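Bifunctional protein PutA (Bradyrhizobium diazoefficiens, PDB 6BSN) probably oxidises proline to glutamate in two steps, pairing an FAD-dependent proline dehydrogenase with an NAD+-dependent aldehyde dehydrogenase in one chain. Local coordinates at residues L338-V343 and P388-Q393; F417-G422 and Y440-P445. The protein carries 1 engineered substitution. All coordinates share one frame; numbering follows the deposited sequence.

Interaction 1 of 2, residues L338-V343 and P388-Q393; sequences LMVRLV and PRIFPQ. With FDA (dihydroflavine-adenine dinucleotide), chain C.
M339 runs alongside the F391 side chain, both on one face of the parallel pair. The bent end of the flexible thioether chain (chi3 76°) puts M339 CE 3.8 Å from F391 CD1, and the same methyl lies 3.5 Å from Q393 NE2. Five backbone hydrogen bonds join the strands, among them F391 N to L338 O at 2.8 Å. Proline is tolerated at 392 because the N-H groups this strand gives to 338-343 come from F391 and Q393. On the opposite face V340 CG2 meets I390 CG2 at 3.7 Å, branched apolar side chains packed against each other. Q393 uses its amide as a bridge: one water joins OE1 to M339 O, while a second, held only weakly by R341 NH2, donates to Q393 OE1 at 2.6 Å. N276 accepts from NE2. R341, salt-bridged to D280 and bonded to S237, lays one guanidinium face over C6 of the reduced flavin, with flavin O4 at its edge. The strands belong to the proline dehydrogenase barrel, of TIM-barrel type; 309-314 flanks 338-343, 416-420 flanks 390-395, helix 320-333 packs on L338, and helix 369-385 on I390 and P392.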
loop_
_atom_site.group_PDB
_atom_site.type_symbol
_atom_site.label_atom_id
_atom_site.label_comp_id
_atom_site.label_asym_id
_atom_site.label_seq_id
_atom_site.Cartn_x
_atom_site.Cartn_y
_atom_site.Cartn_z
ATOM N N LEU A 338 -19.463 7.843 58.289
ATOM C CA LEU A 338 -18.443 8.500 57.485
ATOM C C LEU A 338 -19.071 9.175 56.272
ATOM O O LEU A 338 -20.050 8.688 55.692
ATOM C CB LEU A 338 -17.391 7.500 56.992
ATOM C CG LEU A 338 -16.660 6.679 58.048
ATOM C CD1 LEU A 338 -15.720 5.729 57.353
ATOM C CD2 LEU A 338 -15.920 7.586 59.013
ATOM N N MET A 339 -18.493 10.301 55.891
ATOM C CA MET A 339 -18.811 10.963 54.640
ATOM C C MET A 339 -17.692 10.613 53.669
ATOM O O MET A 339 -16.519 10.838 53.974
ATOM C CB MET A 339 -18.956 12.467 54.864
ATOM C CG MET A 339 -20.134 12.775 55.831
ATOM S SD MET A 339 -20.311 14.479 56.414
ATOM C CE MET A 339 -21.018 15.279 54.967
ATOM N N VAL A 340 -18.048 9.998 52.540
ATOM C CA VAL A 340 -17.089 9.368 51.625
ATOM C C VAL A 340 -17.275 9.967 50.239
ATOM O O VAL A 340 -18.362 9.870 49.661
ATOM C CB VAL A 340 -17.281 7.848 51.616
ATOM C CG1 VAL A 340 -16.411 7.152 50.565
ATOM C CG2 VAL A 340 -17.011 7.340 53.006
ATOM N N ARG A 341 -16.221 10.583 49.709
ATOM C CA ARG A 341 -16.280 11.279 48.429
ATOM C C ARG A 341 -15.802 10.364 47.308
ATOM O O ARG A 341 -14.689 9.834 47.369
ATOM C CB ARG A 341 -15.428 12.551 48.447
ATOM C CG ARG A 341 -15.448 13.274 47.101
ATOM C CD ARG A 341 -14.283 14.265 46.938
ATOM N NE ARG A 341 -14.298 15.230 48.022
ATOM C CZ ARG A 341 -13.211 15.704 48.599
ATOM N NH1 ARG A 341 -11.998 15.327 48.198
ATOM N NH2 ARG A 341 -13.346 16.558 49.583
ATOM N N LEU A 342 -16.633 10.196 46.280
ATOM C CA LEU A 342 -16.259 9.422 45.097
ATOM C C LEU A 342 -15.880 10.386 43.981
ATOM O O LEU A 342 -16.700 11.214 43.577
ATOM C CB LEU A 342 -17.386 8.488 44.648
ATOM C CG LEU A 342 -16.969 7.453 43.581
ATOM C CD1 LEU A 342 -15.988 6.384 44.159
ATOM C CD2 LEU A 342 -18.208 6.819 42.934
ATOM N N VAL A 343 -14.635 10.290 43.503
ATOM C CA VAL A 343 -14.146 11.072 42.376
ATOM C C VAL A 343 -13.678 10.109 41.289
ATOM O O VAL A 343 -13.514 8.912 41.521
ATOM C CB VAL A 343 -12.996 12.020 42.766
ATOM C CG1 VAL A 343 -13.397 12.915 43.928
ATOM C CG2 VAL A 343 -11.719 11.188 43.094
ATOM N N PRO A 388 -27.487 4.116 55.598
ATOM C CA PRO A 388 -27.161 5.452 56.112
ATOM C C PRO A 388 -25.785 5.584 56.770
ATOM O O PRO A 388 -25.403 6.708 57.108
ATOM C CB PRO A 388 -28.257 5.692 57.164
ATOM C CG PRO A 388 -28.788 4.336 57.524
ATOM C CD PRO A 388 -28.180 3.307 56.617
ATOM N N ARG A 389 -25.067 4.473 56.959
ATOM C CA ARG A 389 -23.771 4.553 57.628
ATOM C C ARG A 389 -22.791 5.392 56.822
ATOM O O ARG A 389 -22.043 6.204 57.380
ATOM C CB ARG A 389 -23.190 3.153 57.842
ATOM C CG ARG A 389 -21.842 3.190 58.553
ATOM C CD ARG A 389 -21.364 1.842 59.107
ATOM N NE ARG A 389 -22.311 1.171 59.998
ATOM C CZ ARG A 389 -22.497 1.449 61.292
ATOM N NH1 ARG A 389 -23.375 0.729 61.994
ATOM N NH2 ARG A 389 -21.827 2.437 61.892
ATOM N N ILE A 390 -22.802 5.233 55.508
ATOM C CA ILE A 390 -21.945 5.992 54.610
ATOM C C ILE A 390 -22.811 7.083 53.994
ATOM O O ILE A 390 -23.934 6.817 53.536
ATOM C CB ILE A 390 -21.313 5.083 53.536
ATOM C CG1 ILE A 390 -20.484 3.965 54.174
ATOM C CG2 ILE A 390 -20.420 5.871 52.582
ATOM C CD1 ILE A 390 -19.321 4.460 55.071
ATOM N N PHE A 391 -22.345 8.324 54.087
ATOM C CA PHE A 391 -22.982 9.423 53.380
ATOM C C PHE A 391 -22.144 9.709 52.137
ATOM O O PHE A 391 -21.072 10.322 52.247
ATOM C CB PHE A 391 -23.074 10.655 54.282
ATOM C CG PHE A 391 -23.765 11.830 53.654
ATOM C CD1 PHE A 391 -23.044 12.770 52.917
ATOM C CD2 PHE A 391 -25.130 12.007 53.810
ATOM C CE1 PHE A 391 -23.688 13.886 52.343
ATOM C CE2 PHE A 391 -25.777 13.110 53.233
ATOM C CZ PHE A 391 -25.056 14.045 52.497
ATOM N N PRO A 392 -22.557 9.271 50.954
ATOM C CA PRO A 392 -21.694 9.413 49.778
ATOM C C PRO A 392 -21.768 10.819 49.231
ATOM O O PRO A 392 -22.797 11.489 49.318
ATOM C CB PRO A 392 -22.275 8.406 48.769
ATOM C CG PRO A 392 -23.383 7.631 49.531
ATOM C CD PRO A 392 -23.792 8.530 50.657
ATOM N N GLN A 393 -20.649 11.257 48.659
ATOM C CA GLN A 393 -20.522 12.576 48.041
ATOM C C GLN A 393 -19.966 12.347 46.640
ATOM O O GLN A 393 -18.833 11.875 46.488
ATOM C CB GLN A 393 -19.613 13.495 48.872
ATOM C CG GLN A 393 -19.996 13.518 50.362
ATOM C CD GLN A 393 -18.884 14.071 51.264
ATOM O OE1 GLN A 393 -17.770 13.528 51.329
ATOM N NE2 GLN A 393 -19.182 15.165 51.945
HETATM P PA FDA C . -14.922 13.895 33.347
HETATM O O1A FDA C . -14.684 14.668 32.019
HETATM O O2A FDA C . -16.059 13.050 33.492
HETATM O O5B FDA C . -13.942 12.839 33.698
HETATM C C5B FDA C . -12.553 13.137 33.614
HETATM C C4B FDA C . -11.739 12.032 34.282
HETATM O O4B FDA C . -11.770 10.830 33.560
HETATM C C3B FDA C . -10.280 12.307 34.454
HETATM O O3B FDA C . -10.061 13.137 35.517
HETATM C C2B FDA C . -9.739 10.953 34.679
HETATM O O2B FDA C . -9.881 10.584 36.010
HETATM C C1B FDA C . -10.609 10.111 33.805
HETATM N N9A FDA C . -10.000 9.759 32.532
HETATM C C8A FDA C . -9.664 10.591 31.473
HETATM N N7A FDA C . -9.120 9.866 30.507
HETATM C C5A FDA C . -9.076 8.529 30.896
HETATM C C6A FDA C . -8.633 7.354 30.317
HETATM N N6A FDA C . -8.063 7.361 28.998
HETATM N N1A FDA C . -8.740 6.190 30.976
HETATM C C2A FDA C . -9.265 6.128 32.216
HETATM N N3A FDA C . -9.715 7.266 32.808
HETATM C C4A FDA C . -9.639 8.445 32.192
HETATM N N1 FDA C . -9.336 13.747 42.284
HETATM C C2 FDA C . -8.462 12.891 43.022
HETATM O O2 FDA C . -7.656 12.044 42.304
HETATM N N3 FDA C . -8.444 12.932 44.442
HETATM C C4 FDA C . -9.296 13.823 45.124
HETATM O O4 FDA C . -9.308 13.882 46.493
HETATM C C4X FDA C . -10.212 14.707 44.351
HETATM N N5 FDA C . -11.053 15.646 45.038
HETATM C C5X FDA C . -12.071 16.343 44.267
HETATM C C6 FDA C . -13.088 17.168 44.996
HETATM C C7 FDA C . -14.118 17.787 44.239
HETATM C C7M FDA C . -15.147 18.618 44.957
HETATM C C8 FDA C . -14.184 17.628 42.813
HETATM C C8M FDA C . -15.266 18.272 41.981
HETATM C C9 FDA C . -13.219 16.850 42.138
HETATM C C9A FDA C . -12.138 16.198 42.912
HETATM N N10 FDA C . -11.098 15.475 42.207
HETATM C C10 FDA C . -10.216 14.654 42.983
HETATM C "C1'" FDA C . -10.899 15.571 40.750
HETATM C "C2'" FDA C . -11.581 14.418 40.033
HETATM O "O2'" FDA C . -10.950 13.225 40.336
HETATM C "C3'" FDA C . -11.569 14.628 38.528
HETATM O "O3'" FDA C . -10.256 14.743 38.165
HETATM C "C4'" FDA C . -12.293 15.865 37.992
HETATM O "O4'" FDA C . -13.337 16.231 38.831
HETATM C "C5'" FDA C . -12.861 15.609 36.601
HETATM O "O5'" FDA C . -13.686 14.459 36.594
HETATM P P FDA C . -15.230 14.468 36.141
HETATM O O1P FDA C . -16.189 13.369 36.698
HETATM O O2P FDA C . -15.587 15.961 36.465
HETATM O O3P FDA C . -15.048 14.778 34.542
HETATM O O HOH W 1 -15.769 13.411 53.203
HETATM O O HOH W 2 -15.845 15.281 50.949
#

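Interaction 2 of 2, residues F417-G422 and Y440-P445. With FDA (dihydroflavine-adenine dinucleotide), chain C.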
loop_
_atom_site.group_PDB
_atom_site.type_symbol
_atom_site.label_atom_id
_atom_site.label_comp_id
_atom_site.label_asym_id
_atom_site.label_seq_id
_atom_site.Cartn_x
_atom_site.Cartn_y
_atom_site.Cartn_z
ATOM N N PHE A 417 -24.055 15.814 45.907
ATOM C CA PHE A 417 -23.065 16.025 44.866
ATOM C C PHE A 417 -22.038 17.075 45.313
ATOM O O PHE A 417 -22.236 17.814 46.287
ATOM C CB PHE A 417 -23.745 16.442 43.559
ATOM C CG PHE A 417 -24.585 15.359 42.944
ATOM C CD1 PHE A 417 -25.960 15.331 43.148
ATOM C CD2 PHE A 417 -23.997 14.365 42.158
ATOM C CE1 PHE A 417 -26.738 14.312 42.586
ATOM C CE2 PHE A 417 -24.758 13.359 41.593
ATOM C CZ PHE A 417 -26.124 13.325 41.799
ATOM N N GLN A 418 -20.924 17.139 44.584
ATOM C CA GLN A 418 -19.871 18.101 44.901
ATOM C C GLN A 418 -19.306 18.666 43.609
ATOM O O GLN A 418 -19.268 17.994 42.573
ATOM C CB GLN A 418 -18.726 17.493 45.721
ATOM C CG GLN A 418 -19.122 16.997 47.098
ATOM C CD GLN A 418 -17.926 16.641 47.967
ATOM O OE1 GLN A 418 -16.822 16.364 47.461
ATOM N NE2 GLN A 418 -18.141 16.636 49.291
ATOM N N ARG A 419 -18.888 19.923 43.680
ATOM C CA ARG A 419 -18.265 20.577 42.554
ATOM C C ARG A 419 -17.186 21.515 43.071
ATOM O O ARG A 419 -17.115 21.826 44.262
ATOM C CB ARG A 419 -19.297 21.351 41.727
ATOM C CG ARG A 419 -19.916 22.528 42.503
ATOM C CD ARG A 419 -20.890 23.337 41.637
ATOM N NE ARG A 419 -21.118 24.666 42.198
ATOM C CZ ARG A 419 -20.547 25.775 41.738
ATOM N NH1 ARG A 419 -20.801 26.931 42.316
ATOM N NH2 ARG A 419 -19.722 25.727 40.702
ATOM N N LEU A 420 -16.371 21.995 42.144
ATOM C CA LEU A 420 -15.335 22.974 42.420
ATOM C C LEU A 420 -15.799 24.341 41.928
ATOM O O LEU A 420 -16.352 24.454 40.831
ATOM C CB LEU A 420 -14.035 22.575 41.712
ATOM C CG LEU A 420 -13.032 21.876 42.615
ATOM C CD1 LEU A 420 -11.893 21.277 41.791
ATOM C CD2 LEU A 420 -12.518 22.872 43.667
ATOM N N HIS A 421 -15.564 25.372 42.735
ATOM C CA HIS A 421 -15.959 26.723 42.345
ATOM C C HIS A 421 -15.407 27.038 40.965
ATOM O O HIS A 421 -14.255 26.729 40.666
ATOM C CB HIS A 421 -15.453 27.749 43.367
ATOM C CG HIS A 421 -16.318 28.966 43.477
ATOM N ND1 HIS A 421 -16.451 29.884 42.454
ATOM C CD2 HIS A 421 -17.113 29.407 44.482
ATOM C CE1 HIS A 421 -17.287 30.836 42.826
ATOM N NE2 HIS A 421 -17.706 30.569 44.051
ATOM N N GLY A 422 -16.269 27.555 40.090
ATOM C CA GLY A 422 -15.887 27.836 38.722
ATOM C C GLY A 422 -16.119 26.715 37.727
ATOM O O GLY A 422 -15.782 26.883 36.545
ATOM N N TYR A 440 -25.935 19.853 46.807
ATOM C CA TYR A 440 -24.579 19.795 46.287
ATOM C C TYR A 440 -23.694 20.739 47.076
ATOM O O TYR A 440 -24.131 21.819 47.474
ATOM C CB TYR A 440 -24.493 20.118 44.807
ATOM C CG TYR A 440 -25.014 21.462 44.353
ATOM C CD1 TYR A 440 -26.360 21.651 44.122
ATOM C CD2 TYR A 440 -24.147 22.514 44.073
ATOM C CE1 TYR A 440 -26.848 22.871 43.668
ATOM C CE2 TYR A 440 -24.617 23.735 43.624
ATOM C CZ TYR A 440 -25.976 23.903 43.424
ATOM O OH TYR A 440 -26.478 25.091 42.969
ATOM N N ARG A 441 -22.461 20.295 47.324
ATOM C CA ARG A 441 -21.439 21.046 48.039
ATOM C C ARG A 441 -20.476 21.681 47.037
ATOM O O ARG A 441 -20.019 21.014 46.090
ATOM C CB ARG A 441 -20.687 20.113 48.989
ATOM C CG ARG A 441 -19.575 20.745 49.807
ATOM C CD ARG A 441 -18.946 19.677 50.702
ATOM N NE ARG A 441 -19.958 18.973 51.486
ATOM C CZ ARG A 441 -20.343 19.339 52.712
ATOM N NH1 ARG A 441 -19.804 20.416 53.298
ATOM N NH2 ARG A 441 -21.277 18.637 53.362
ATOM N N THR A 442 -20.176 22.972 47.236
ATOM C CA THR A 442 -19.240 23.709 46.387
ATOM C C THR A 442 -17.978 24.002 47.188
ATOM O O THR A 442 -18.055 24.599 48.265
ATOM C CB THR A 442 -19.858 25.019 45.875
ATOM O OG1 THR A 442 -21.004 24.722 45.082
ATOM C CG2 THR A 442 -18.866 25.804 45.003
ATOM N N TYR A 443 -16.829 23.589 46.663
ATOM C CA TYR A 443 -15.538 23.857 47.280
ATOM C C TYR A 443 -14.841 24.991 46.548
ATOM O O TYR A 443 -14.842 25.041 45.313
ATOM C CB TYR A 443 -14.606 22.645 47.222
ATOM C CG TYR A 443 -14.926 21.501 48.127
ATOM C CD1 TYR A 443 -14.283 21.349 49.336
ATOM C CD2 TYR A 443 -15.834 20.524 47.727
ATOM C CE1 TYR A 443 -14.560 20.257 50.165
ATOM C CE2 TYR A 443 -16.113 19.439 48.526
ATOM C CZ TYR A 443 -15.490 19.308 49.743
ATOM O OH TYR A 443 -15.795 18.221 50.522
ATOM N N ALA A 444 -14.206 25.846 47.300
ATOM C CA ALA A 444 -13.307 26.819 46.703
ATOM C C ALA A 444 -11.859 26.482 47.059
ATOM O O ALA A 444 -11.593 26.060 48.193
ATOM C CB ALA A 444 -13.646 28.245 47.192
ATOM N N PRO A 445 -10.907 26.646 46.135
ATOM C CA PRO A 445 -9.492 26.506 46.505
ATOM C C PRO A 445 -9.079 27.650 47.416
ATOM O O PRO A 445 -9.366 28.815 47.129
ATOM C CB PRO A 445 -8.758 26.574 45.158
ATOM C CG PRO A 445 -9.816 26.477 44.119
ATOM C CD PRO A 445 -11.052 26.996 44.717
HETATM P PA FDA C . -14.922 13.895 33.347
HETATM O O1A FDA C . -14.684 14.668 32.019
HETATM O O2A FDA C . -16.059 13.050 33.492
HETATM O O5B FDA C . -13.942 12.839 33.698
HETATM C C5B FDA C . -12.553 13.137 33.614
HETATM C C4B FDA C . -11.739 12.032 34.282
HETATM O O4B FDA C . -11.770 10.830 33.560
HETATM C C3B FDA C . -10.280 12.307 34.454
HETATM O O3B FDA C . -10.061 13.137 35.517
HETATM C C2B FDA C . -9.739 10.953 34.679
HETATM O O2B FDA C . -9.881 10.584 36.010
HETATM C C1B FDA C . -10.609 10.111 33.805
HETATM N N9A FDA C . -10.000 9.759 32.532
HETATM C C8A FDA C . -9.664 10.591 31.473
HETATM N N7A FDA C . -9.120 9.866 30.507
HETATM C C5A FDA C . -9.076 8.529 30.896
HETATM C C6A FDA C . -8.633 7.354 30.317
HETATM N N6A FDA C . -8.063 7.361 28.998
HETATM N N1A FDA C . -8.740 6.190 30.976
HETATM C C2A FDA C . -9.265 6.128 32.216
HETATM N N3A FDA C . -9.715 7.266 32.808
HETATM C C4A FDA C . -9.639 8.445 32.192
HETATM N N1 FDA C . -9.336 13.747 42.284
HETATM C C2 FDA C . -8.462 12.891 43.022
HETATM O O2 FDA C . -7.656 12.044 42.304
HETATM N N3 FDA C . -8.444 12.932 44.442
HETATM C C4 FDA C . -9.296 13.823 45.124
HETATM O O4 FDA C . -9.308 13.882 46.493
HETATM C C4X FDA C . -10.212 14.707 44.351
HETATM N N5 FDA C . -11.053 15.646 45.038
HETATM C C5X FDA C . -12.071 16.343 44.267
HETATM C C6 FDA C . -13.088 17.168 44.996
HETATM C C7 FDA C . -14.118 17.787 44.239
HETATM C C7M FDA C . -15.147 18.618 44.957
HETATM C C8 FDA C . -14.184 17.628 42.813
HETATM C C8M FDA C . -15.266 18.272 41.981
HETATM C C9 FDA C . -13.219 16.850 42.138
HETATM C C9A FDA C . -12.138 16.198 42.912
HETATM N N10 FDA C . -11.098 15.475 42.207
HETATM C C10 FDA C . -10.216 14.654 42.983
HETATM C "C1'" FDA C . -10.899 15.571 40.750
HETATM C "C2'" FDA C . -11.581 14.418 40.033
HETATM O "O2'" FDA C . -10.950 13.225 40.336
HETATM C "C3'" FDA C . -11.569 14.628 38.528
HETATM O "O3'" FDA C . -10.256 14.743 38.165
HETATM C "C4'" FDA C . -12.293 15.865 37.992
HETATM O "O4'" FDA C . -13.337 16.231 38.831
HETATM C "C5'" FDA C . -12.861 15.609 36.601
HETATM O "O5'" FDA C . -13.686 14.459 36.594
HETATM P P FDA C . -15.230 14.468 36.141
HETATM O O1P FDA C . -16.189 13.369 36.698
HETATM O O2P FDA C . -15.587 15.961 36.465
HETATM O O3P FDA C . -15.048 14.778 34.542
#
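F417 and Y440 touch through their CB atoms, while the F417 ring leads away toward F394 of the next strand. F417 O accepts R441 N at 2.7 Å, the first bond of a parallel ladder. Q418 faces the other way, crossing the side chain of Y443 with its amide plane 71° from the ring. Q418 CD sits in the ring plane at the edge, 3.4 Å from Y443 CE2, and Q418 NE2 comes within 3.1 Å of Y443 OH. A glutamine suits this spot because it offers both polarities: NE2 donates to E416, which also salt-bridges R441, and OE1 accepts from R341. Y443 in turn brings CD2 to 3.4 Å from the flavin methyl C7M and its hydroxyl to R341. These strands and helix 425-434 between them form a beta-alpha-beta unit of the TIM-type barrel. R419 returns to the face of Y440 and T442, its CG wedged between backbone N and carbonyl carbon (chi1 65°), from where the extended chain runs alongside the Y440 ring. R419 NE makes a weak, bent bond (122°) to T442 OG1 at 2.9 Å, and T442 CG2 rests 3.3 Å above one face of the R419 guanidinium. With an alanine here the guanidinium is gone, and M423 O would probably be left without its NH2 donor and the T442 methyl without the flat group it rests on. L420 suits its place because L420 CD2 packs 4.1 Å from Y443 CB and Y455 of helix 452-464 touches it; its backbone N meets H397. H421 N then bonds Y443 O at 2.7 Å, and the H421 side chain passes T442 CG2 on the way to H168, with CB over the small A444.

Overall arrangement
From the N terminus, strand 338-343 comes first; the chain then runs through helices 348-357 and 369-385 before interaction 1 closes that excursion at strand 390-393. Interaction 2 opens only afterwards and closes a shorter loop around helix 425-434, so the two stand in series, neither nested nor crossed. Strands 390-395 and 416-420 are neighbours, which makes 338-343, 390-395, 416-420 and 440-448 four consecutive staves of one barrel. Side chains inside it carry the tie further: R341 reaches past strand 390-395 to Q418 and, one strand further, to Y443, M339 packs against R441, and Q393 against Q418. Both contacts touch the flavin, interaction 1 through R341 and V343, interaction 2 through both of its strands.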